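Local coordinates for enoyl-CoA hydratase/isomerase family protein (Pseudomonas syringae pv. tomato, PDB 3OT6) that is an enoyl-CoA hydratase/isomerase family enzyme that probably acts on a coenzyme A thioester, its exact reaction being unestablished, at residues A[57-62]-A[102-107]; A[124-129]-A[166-171]; A[108-113]-A[128-133]. One frame throughout, in Å; residues are numbered along the deposited sequence.

Contact 1: residues A[57-62]-A[102-107]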
loop_
_atom_site.group_PDB
_atom_site.type_symbol
_atom_site.label_atom_id
_atom_site.label_comp_id
_atom_site.label_asym_id
_atom_site.label_seq_id
_atom_site.Cartn_x
_atom_site.Cartn_y
_atom_site.Cartn_z
ATOM N N PRO A 57 -13.981 -7.443 -2.537
ATOM C CA PRO A 57 -14.757 -7.216 -1.301
ATOM C C PRO A 57 -14.168 -7.980 -0.122
ATOM O O PRO A 57 -13.739 -9.116 -0.285
ATOM C CB PRO A 57 -16.141 -7.773 -1.653
ATOM C CG PRO A 57 -16.232 -7.542 -3.158
ATOM C CD PRO A 57 -14.830 -7.922 -3.650
ATOM N N GLY A 58 -14.121 -7.306 1.029
ATOM C CA GLY A 58 -13.637 -7.858 2.253
ATOM C C GLY A 58 -12.129 -7.933 2.353
ATOM O O GLY A 58 -11.613 -8.314 3.399
ATOM N N ILE A 59 -11.391 -7.606 1.288
ATOM C CA ILE A 59 -9.931 -7.708 1.360
ATOM C C ILE A 59 -9.126 -6.750 0.422
ATOM O O ILE A 59 -9.276 -6.802 -0.824
ATOM C CB ILE A 59 -9.463 -9.166 1.156
ATOM C CG1 ILE A 59 -7.971 -9.277 1.331
ATOM C CG2 ILE A 59 -9.860 -9.679 -0.215
ATOM C CD1 ILE A 59 -7.587 -10.106 2.505
ATOM N N LEU A 60 -8.240 -5.934 1.025
ATOM C CA LEU A 60 -7.205 -5.214 0.272
ATOM C C LEU A 60 -6.099 -6.176 -0.168
ATOM O O LEU A 60 -5.880 -6.398 -1.407
ATOM C CB LEU A 60 -6.632 -4.019 1.040
ATOM C CG LEU A 60 -5.468 -3.304 0.295
ATOM C CD1 LEU A 60 -5.939 -2.844 -1.085
ATOM C CD2 LEU A 60 -4.874 -2.108 1.129
ATOM N N SER A 61 -5.412 -6.768 0.813
ATOM C CA SER A 61 -4.417 -7.787 0.516
ATOM C C SER A 61 -3.941 -8.389 1.818
ATOM O O SER A 61 -3.809 -7.675 2.806
ATOM C CB SER A 61 -3.240 -7.219 -0.247
ATOM O OG SER A 61 -2.217 -8.162 -0.328
ATOM N N GLY A 62 -3.699 -9.705 1.818
ATOM C CA GLY A 62 -3.241 -10.426 3.004
ATOM C C GLY A 62 -1.723 -10.435 3.016
ATOM O O GLY A 62 -1.123 -11.051 3.879
ATOM N N PRO A 102 -11.044 -2.348 1.059
ATOM C CA PRO A 102 -12.419 -2.882 1.235
ATOM C C PRO A 102 -12.625 -3.906 2.383
ATOM O O PRO A 102 -13.703 -4.470 2.505
ATOM C CB PRO A 102 -12.785 -3.449 -0.158
ATOM C CG PRO A 102 -11.526 -3.548 -0.929
ATOM C CD PRO A 102 -10.368 -3.019 -0.067
ATOM N N GLY A 103 -11.632 -4.102 3.245
ATOM C CA GLY A 103 -11.777 -5.020 4.355
ATOM C C GLY A 103 -10.477 -5.159 5.122
ATOM O O GLY A 103 -10.030 -4.194 5.813
ATOM N N HIS A 104 -9.892 -6.358 5.042
ATOM C CA HIS A 104 -8.616 -6.702 5.702
ATOM C C HIS A 104 -7.436 -6.103 4.948
ATOM O O HIS A 104 -7.437 -6.043 3.701
ATOM C CB HIS A 104 -8.419 -8.236 5.682
ATOM C CG HIS A 104 -9.426 -8.990 6.487
ATOM N ND1 HIS A 104 -10.329 -9.858 5.919
ATOM C CD2 HIS A 104 -9.679 -8.997 7.816
ATOM C CE1 HIS A 104 -11.104 -10.365 6.861
ATOM N NE2 HIS A 104 -10.731 -9.855 8.022
ATOM N N ALA A 105 -6.387 -5.742 5.669
ATOM C CA ALA A 105 -5.117 -5.375 5.041
ATOM C C ALA A 105 -3.976 -5.798 5.982
ATOM O O ALA A 105 -3.828 -5.256 7.083
ATOM C CB ALA A 105 -5.095 -3.857 4.750
ATOM N N VAL A 106 -3.199 -6.808 5.599
ATOM C CA VAL A 106 -2.288 -7.453 6.557
ATOM C C VAL A 106 -0.931 -7.492 5.906
ATOM O O VAL A 106 -0.829 -7.759 4.698
ATOM C CB VAL A 106 -2.741 -8.881 6.879
ATOM C CG1 VAL A 106 -1.731 -9.628 7.804
ATOM C CG2 VAL A 106 -4.148 -8.902 7.515
ATOM N N ALA A 107 0.109 -7.203 6.696
ATOM C CA ALA A 107 1.533 -7.340 6.293
ATOM C C ALA A 107 1.718 -6.412 5.069
ATOM O O ALA A 107 1.265 -5.268 5.162
ATOM C CB ALA A 107 1.913 -8.810 6.027
#

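Contact 2: residues A[124-129]-A[166-171]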
loop_
_atom_site.group_PDB
_atom_site.type_symbol
_atom_site.label_atom_id
_atom_site.label_comp_id
_atom_site.label_asym_id
_atom_site.label_seq_id
_atom_site.Cartn_x
_atom_site.Cartn_y
_atom_site.Cartn_z
ATOM N N GLY A 124 -16.273 -2.866 9.964
ATOM C CA GLY A 124 -16.683 -4.252 9.995
ATOM C C GLY A 124 -15.645 -5.154 10.615
ATOM O O GLY A 124 -14.686 -4.676 11.247
ATOM N N PRO A 125 -15.824 -6.481 10.453
ATOM C CA PRO A 125 -14.981 -7.406 11.246
ATOM C C PRO A 125 -13.628 -7.623 10.575
ATOM O O PRO A 125 -13.247 -8.764 10.299
ATOM C CB PRO A 125 -15.790 -8.711 11.235
ATOM C CG PRO A 125 -16.604 -8.667 9.902
ATOM C CD PRO A 125 -16.909 -7.167 9.696
ATOM N N PHE A 126 -12.898 -6.538 10.294
ATOM C CA PHE A 126 -11.690 -6.663 9.461
ATOM C C PHE A 126 -10.465 -6.488 10.293
ATOM O O PHE A 126 -10.544 -5.911 11.365
ATOM C CB PHE A 126 -11.756 -5.693 8.325
ATOM C CG PHE A 126 -12.970 -5.884 7.447
ATOM C CD1 PHE A 126 -13.099 -7.031 6.656
ATOM C CD2 PHE A 126 -13.975 -4.929 7.421
ATOM C CE1 PHE A 126 -14.194 -7.220 5.846
ATOM C CE2 PHE A 126 -15.094 -5.091 6.598
ATOM C CZ PHE A 126 -15.206 -6.232 5.791
ATOM N N SER A 127 -9.353 -7.059 9.865
ATOM C CA SER A 127 -8.096 -6.813 10.547
ATOM C C SER A 127 -7.179 -6.004 9.651
ATOM O O SER A 127 -6.985 -6.358 8.451
ATOM C CB SER A 127 -7.370 -8.131 10.857
ATOM O OG SER A 127 -8.241 -8.887 11.656
ATOM N N ILE A 128 -6.564 -4.981 10.224
ATOM C CA ILE A 128 -5.534 -4.286 9.507
ATOM C C ILE A 128 -4.295 -4.260 10.382
ATOM O O ILE A 128 -4.363 -3.824 11.566
ATOM C CB ILE A 128 -5.969 -2.871 9.223
ATOM C CG1 ILE A 128 -7.154 -2.853 8.252
ATOM C CG2 ILE A 128 -4.778 -2.065 8.767
ATOM C CD1 ILE A 128 -7.832 -1.553 8.232
ATOM N N GLY A 129 -3.160 -4.727 9.858
ATOM C CA GLY A 129 -1.970 -4.669 10.664
ATOM C C GLY A 129 -0.845 -5.442 10.066
ATOM O O GLY A 129 -0.980 -5.950 8.981
ATOM N N PHE A 166 -5.396 -4.422 14.183
ATOM C CA PHE A 166 -6.372 -3.323 14.408
ATOM C C PHE A 166 -7.687 -3.594 13.712
ATOM O O PHE A 166 -7.770 -4.221 12.630
ATOM C CB PHE A 166 -5.789 -1.978 13.941
ATOM C CG PHE A 166 -4.498 -1.631 14.633
ATOM C CD1 PHE A 166 -4.502 -0.877 15.811
ATOM C CD2 PHE A 166 -3.289 -2.105 14.152
ATOM C CE1 PHE A 166 -3.333 -0.591 16.482
ATOM C CE2 PHE A 166 -2.103 -1.843 14.832
ATOM C CZ PHE A 166 -2.126 -1.082 16.010
ATOM N N ASP A 167 -8.741 -3.151 14.355
ATOM C CA ASP A 167 -9.986 -3.110 13.669
ATOM C C ASP A 167 -9.991 -1.790 12.904
ATOM O O ASP A 167 -9.096 -0.964 13.091
ATOM C CB ASP A 167 -11.158 -3.323 14.634
ATOM C CG ASP A 167 -11.337 -2.230 15.670
ATOM O OD1 ASP A 167 -10.659 -1.157 15.674
ATOM O OD2 ASP A 167 -12.230 -2.481 16.524
ATOM N N PRO A 168 -10.984 -1.583 12.030
ATOM C CA PRO A 168 -10.903 -0.356 11.228
ATOM C C PRO A 168 -10.684 0.976 11.986
ATOM O O PRO A 168 -9.821 1.787 11.583
ATOM C CB PRO A 168 -12.202 -0.394 10.432
ATOM C CG PRO A 168 -12.403 -1.889 10.197
ATOM C CD PRO A 168 -12.018 -2.516 11.531
ATOM N N GLU A 169 -11.442 1.210 13.050
ATOM C CA GLU A 169 -11.318 2.442 13.836
ATOM C C GLU A 169 -9.958 2.527 14.483
ATOM O O GLU A 169 -9.317 3.597 14.480
ATOM C CB GLU A 169 -12.383 2.529 14.926
ATOM C CG GLU A 169 -13.679 3.245 14.538
ATOM C CD GLU A 169 -14.576 3.558 15.813
ATOM O OE1 GLU A 169 -14.245 3.054 16.956
ATOM O OE2 GLU A 169 -15.606 4.313 15.660
ATOM N N GLY A 170 -9.528 1.405 15.035
ATOM C CA GLY A 170 -8.201 1.313 15.611
ATOM C C GLY A 170 -7.117 1.560 14.577
ATOM O O GLY A 170 -6.097 2.198 14.901
ATOM N N ALA A 171 -7.328 1.086 13.331
ATOM C CA ALA A 171 -6.339 1.281 12.309
ATOM C C ALA A 171 -6.322 2.758 11.897
ATOM O O ALA A 171 -5.283 3.264 11.475
ATOM C CB ALA A 171 -6.605 0.404 11.149
#

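Contact 3: residues A[108-113]-A[128-133]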
loop_
_atom_site.group_PDB
_atom_site.type_symbol
_atom_site.label_atom_id
_atom_site.label_comp_id
_atom_site.label_asym_id
_atom_site.label_seq_id
_atom_site.Cartn_x
_atom_site.Cartn_y
_atom_site.Cartn_z
ATOM N N LYS A 108 2.322 -6.871 3.950
ATOM C CA LYS A 108 2.503 -6.017 2.757
ATOM C C LYS A 108 1.168 -5.372 2.369
ATOM O O LYS A 108 1.139 -4.212 1.957
ATOM C CB LYS A 108 3.141 -6.763 1.559
ATOM C CG LYS A 108 3.504 -5.871 0.338
ATOM C CD LYS A 108 4.729 -4.940 0.638
ATOM C CE LYS A 108 4.979 -3.780 -0.412
ATOM N NZ LYS A 108 6.053 -2.827 0.247
ATOM N N GLY A 109 0.059 -6.068 2.526
ATOM C CA GLY A 109 -1.200 -5.398 2.228
ATOM C C GLY A 109 -1.378 -4.147 3.106
ATOM O O GLY A 109 -1.929 -3.131 2.670
ATOM N N ALA A 110 -0.951 -4.196 4.360
ATOM C CA ALA A 110 -1.063 -2.980 5.149
ATOM C C ALA A 110 0.064 -1.965 4.781
ATOM O O ALA A 110 -0.118 -0.750 4.982
ATOM C CB ALA A 110 -1.103 -3.268 6.668
ATOM N N PHE A 111 1.207 -2.441 4.275
ATOM C CA PHE A 111 2.179 -1.523 3.729
ATOM C C PHE A 111 1.682 -0.699 2.556
ATOM O O PHE A 111 2.157 0.413 2.322
ATOM C CB PHE A 111 3.490 -2.194 3.426
ATOM C CG PHE A 111 4.272 -2.498 4.678
ATOM C CD1 PHE A 111 4.620 -1.463 5.569
ATOM C CD2 PHE A 111 4.633 -3.792 4.998
ATOM C CE1 PHE A 111 5.361 -1.744 6.768
ATOM C CE2 PHE A 111 5.331 -4.077 6.156
ATOM C CZ PHE A 111 5.694 -3.070 7.059
ATOM N N LEU A 112 0.711 -1.207 1.821
ATOM C CA LEU A 112 0.206 -0.427 0.712
ATOM C C LEU A 112 -0.457 0.833 1.246
ATOM O O LEU A 112 -0.342 1.875 0.586
ATOM C CB LEU A 112 -0.793 -1.193 -0.152
ATOM C CG LEU A 112 -0.308 -2.444 -0.848
ATOM C CD1 LEU A 112 -1.522 -3.019 -1.661
ATOM C CD2 LEU A 112 0.820 -2.085 -1.732
ATOM N N LEU A 113 -1.161 0.745 2.390
ATOM C CA LEU A 113 -1.798 1.931 3.021
ATOM C C LEU A 113 -0.794 2.992 3.549
ATOM O O LEU A 113 -1.136 4.192 3.711
ATOM C CB LEU A 113 -2.756 1.528 4.152
ATOM C CG LEU A 113 -3.869 0.491 3.865
ATOM C CD1 LEU A 113 -4.242 -0.221 5.173
ATOM C CD2 LEU A 113 -5.060 1.208 3.215
ATOM N N ILE A 128 -6.564 -4.981 10.224
ATOM C CA ILE A 128 -5.534 -4.286 9.507
ATOM C C ILE A 128 -4.295 -4.260 10.382
ATOM O O ILE A 128 -4.363 -3.824 11.566
ATOM C CB ILE A 128 -5.969 -2.871 9.223
ATOM C CG1 ILE A 128 -7.154 -2.853 8.252
ATOM C CG2 ILE A 128 -4.778 -2.065 8.767
ATOM C CD1 ILE A 128 -7.832 -1.553 8.232
ATOM N N GLY A 129 -3.160 -4.727 9.858
ATOM C CA GLY A 129 -1.970 -4.669 10.664
ATOM C C GLY A 129 -0.845 -5.442 10.066
ATOM O O GLY A 129 -0.980 -5.950 8.981
ATOM N N LEU A 130 0.235 -5.572 10.837
ATOM C CA LEU A 130 1.475 -6.095 10.403
ATOM C C LEU A 130 1.757 -7.347 11.241
ATOM O O LEU A 130 2.223 -7.267 12.393
ATOM C CB LEU A 130 2.581 -5.034 10.616
ATOM C CG LEU A 130 2.382 -3.743 9.824
ATOM C CD1 LEU A 130 3.518 -2.739 10.145
ATOM C CD2 LEU A 130 2.271 -4.008 8.289
ATOM N N ASN A 131 1.486 -8.521 10.677
ATOM C CA ASN A 131 1.498 -9.678 11.545
ATOM C C ASN A 131 2.800 -10.418 11.477
ATOM O O ASN A 131 2.912 -11.511 12.009
ATOM C CB ASN A 131 0.306 -10.584 11.269
ATOM C CG ASN A 131 0.369 -11.222 9.904
ATOM O OD1 ASN A 131 1.103 -10.804 9.019
ATOM N ND2 ASN A 131 -0.400 -12.236 9.732
ATOM N N GLU A 132 3.799 -9.827 10.833
ATOM C CA GLU A 132 4.956 -10.611 10.509
ATOM C C GLU A 132 5.657 -11.190 11.736
ATOM O O GLU A 132 6.199 -12.309 11.676
ATOM C CB GLU A 132 5.924 -9.987 9.434
ATOM C CG GLU A 132 5.914 -8.535 9.104
ATOM C CD GLU A 132 4.694 -8.012 8.305
ATOM O OE1 GLU A 132 4.812 -7.693 7.111
ATOM O OE2 GLU A 132 3.614 -7.847 8.896
ATOM N N VAL A 133 5.633 -10.444 12.843
ATOM C CA VAL A 133 6.334 -10.867 14.050
ATOM C C VAL A 133 5.560 -12.042 14.661
ATOM O O VAL A 133 6.137 -12.893 15.350
ATOM C CB VAL A 133 6.590 -9.724 15.070
ATOM C CG1 VAL A 133 6.720 -10.270 16.554
ATOM C CG2 VAL A 133 7.832 -9.018 14.700
#

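Contact 1: residues A[57-62]-A[102-107]
Ile59 and His104 lie abreast on one face of a short parallel β-ladder, the pairing of strands 58-59 and 103-106 in the smaller sheet of the crotonase fold. Their side chains cross at a slant: Ile59 carries CG1 anti to its backbone N (chi1 -176°), and CD1 beyond it rests on His104 CB at 3.8 Å. His104 has CG anti to its own carbonyl carbon, beside the backbone N (chi1 -65°), with the imidazole beside the Gly58 carbonyl, ND1 3.2 Å from Gly58 O; the ring also meets Phe126 edge-to-face. The same carbonyl accepts from the backbone: His104 N reaches Gly58 O at 3.1 Å, from above the carbonyl plane, 52° out of it. Gly58 adopts a positive phi, a conformation that glycine takes readily.

The chain turns a corner at Leu60, whose side chain is buried. Leu60 CB is wedged between two neighbours, 4.0 Å from Pro102 CD and 4.0 Å from Ala105 CB, and its CD2 methyl touches that alanine CB as well. Leu113 of helix 108-113 packs against both Leu60 and Ala105. At the corner, Leu60 N donates to His104 O at 2.8 Å, meeting it nearly along the C=O axis. Ser61 sends OG outside the ladder, where it hydrogen-bonds to Asn27 O and Gly63 N. Its carbonyl holds segment 57-62 to strand 103-106 after the corner: Val106 N lies 3.0 Å from Ser61 O in a nearly straight bond, and Ala105 CA adds a CA-H...O contact to the same Ser61 O at 3.5 Å.

Contact 2: residues A[124-129]-A[166-171]
Gly124 meets the head of helix 168-174 through its carbonyl: Gly124 O lies 3.4 Å from Pro168 CD. Pro125, the centre of an inverse gamma turn, lays CD over one face of the Phe126 ring near the rim. Phe126 packs CB against Pro168 CG at 4.3 Å, the proline atom standing at the ring edge near its plane, while the rest of the aromatic side chain leads away from the helix. At Ser127 the backbone makes the approach, its CA giving a CA-H...O contact to Phe166 O at 3.3 Å. Ile128 forms a hydrogen-bonded antiparallel pair with Phe166. Ile128 N donates to Phe166 O at 2.8 Å, in the carbonyl plane, and Phe166 N donates back to Ile128 O at 2.9 Å, tilted 34° from the Ile128 carbonyl plane. With Phe166 CG anti to its carbonyl carbon (chi1 -58°), the ring turns its edge to the Ile128 carbonyl, CD2 3.3 Å from Ile128 O. On Ile128, CD1 touches Ala171 CB at 3.7 Å, one helical turn in. Asp167 OD1 caps that helix by accepting from Gly170 N. A two-residue antiparallel strand, 165-166, closes one side of the smaller crotonase-fold sheet and passes into an aspartate N-capped helix.

Contact 3: residues A[108-113]-A[128-133]
Helix 108-113, which directly follows a strand of the smaller crotonase-fold sheet, packs Ala110, Phe111 and Leu113 against Ile128, Leu130 and Glu132, on strand 128-129 and the loop leaving it. No hydrogen bond spans this buried contact; methyl groups and one aromatic ring carry it. Leu130 CD2 sits over a face of the Phe111 ring in a CH-pi contact, 3.8 Å from the ring centroid and 17° off the ring normal. The two side chains cross at about a right angle, and the other methyl, Leu130 CD1, reaches Phe111 CZ at 3.8 Å. Leu130 places CG beside its backbone N, anti to its carbonyl carbon (chi1 -62°), and its branch closes on Ala110 too, CD2 lying 3.8 Å from Ala110 CB. That alanine methyl also faces Gly129 O at 3.5 Å, where the backbones come nearest.

In enzymes of the crotonase fold, a peptide N-H at the start of the corresponding helix commonly serves the oxyanion hole; the N-H of Lys108, at the first turn, is probably its counterpart here. Close to that turn, Glu132 OE1 stands 3.8 Å from Phe111 CE2, at the ring edge near its plane, with the carboxylate turned 78° from the ring. A bound methylpentanediol lies about 4 Å from the Glu132 side chain. Farther along the helix, Leu113 CD1 touches Ile128 CG2 at 4.1 Å, the side chains crossing roughly perpendicularly.

Contacts 1 and 2, whose centres are about 10 Å apart, are the outer strand pairings of the same small sheet, and their inner strands, 103-106 and 128-129, are neighbours. Probable hydrogen bonds link those strands: Ala105 O to Gly129 N at 2.9 Å and Ala107 N to Gly129 O at 2.8 Å. Contact 3 shares Ile128 and Gly129 with contact 2, about 11 Å away between centres, and its helix follows the strand of contact 1, about 9 Å away. Ala107, at the N-cap of that helix, sets CB 3.3 Å from Glu132 OE1. The methylpentanediol near Glu132, probably from the crystallisation liquor, may mark a pocket near the helix start that in relatives carries an oxyanion-hole N-H.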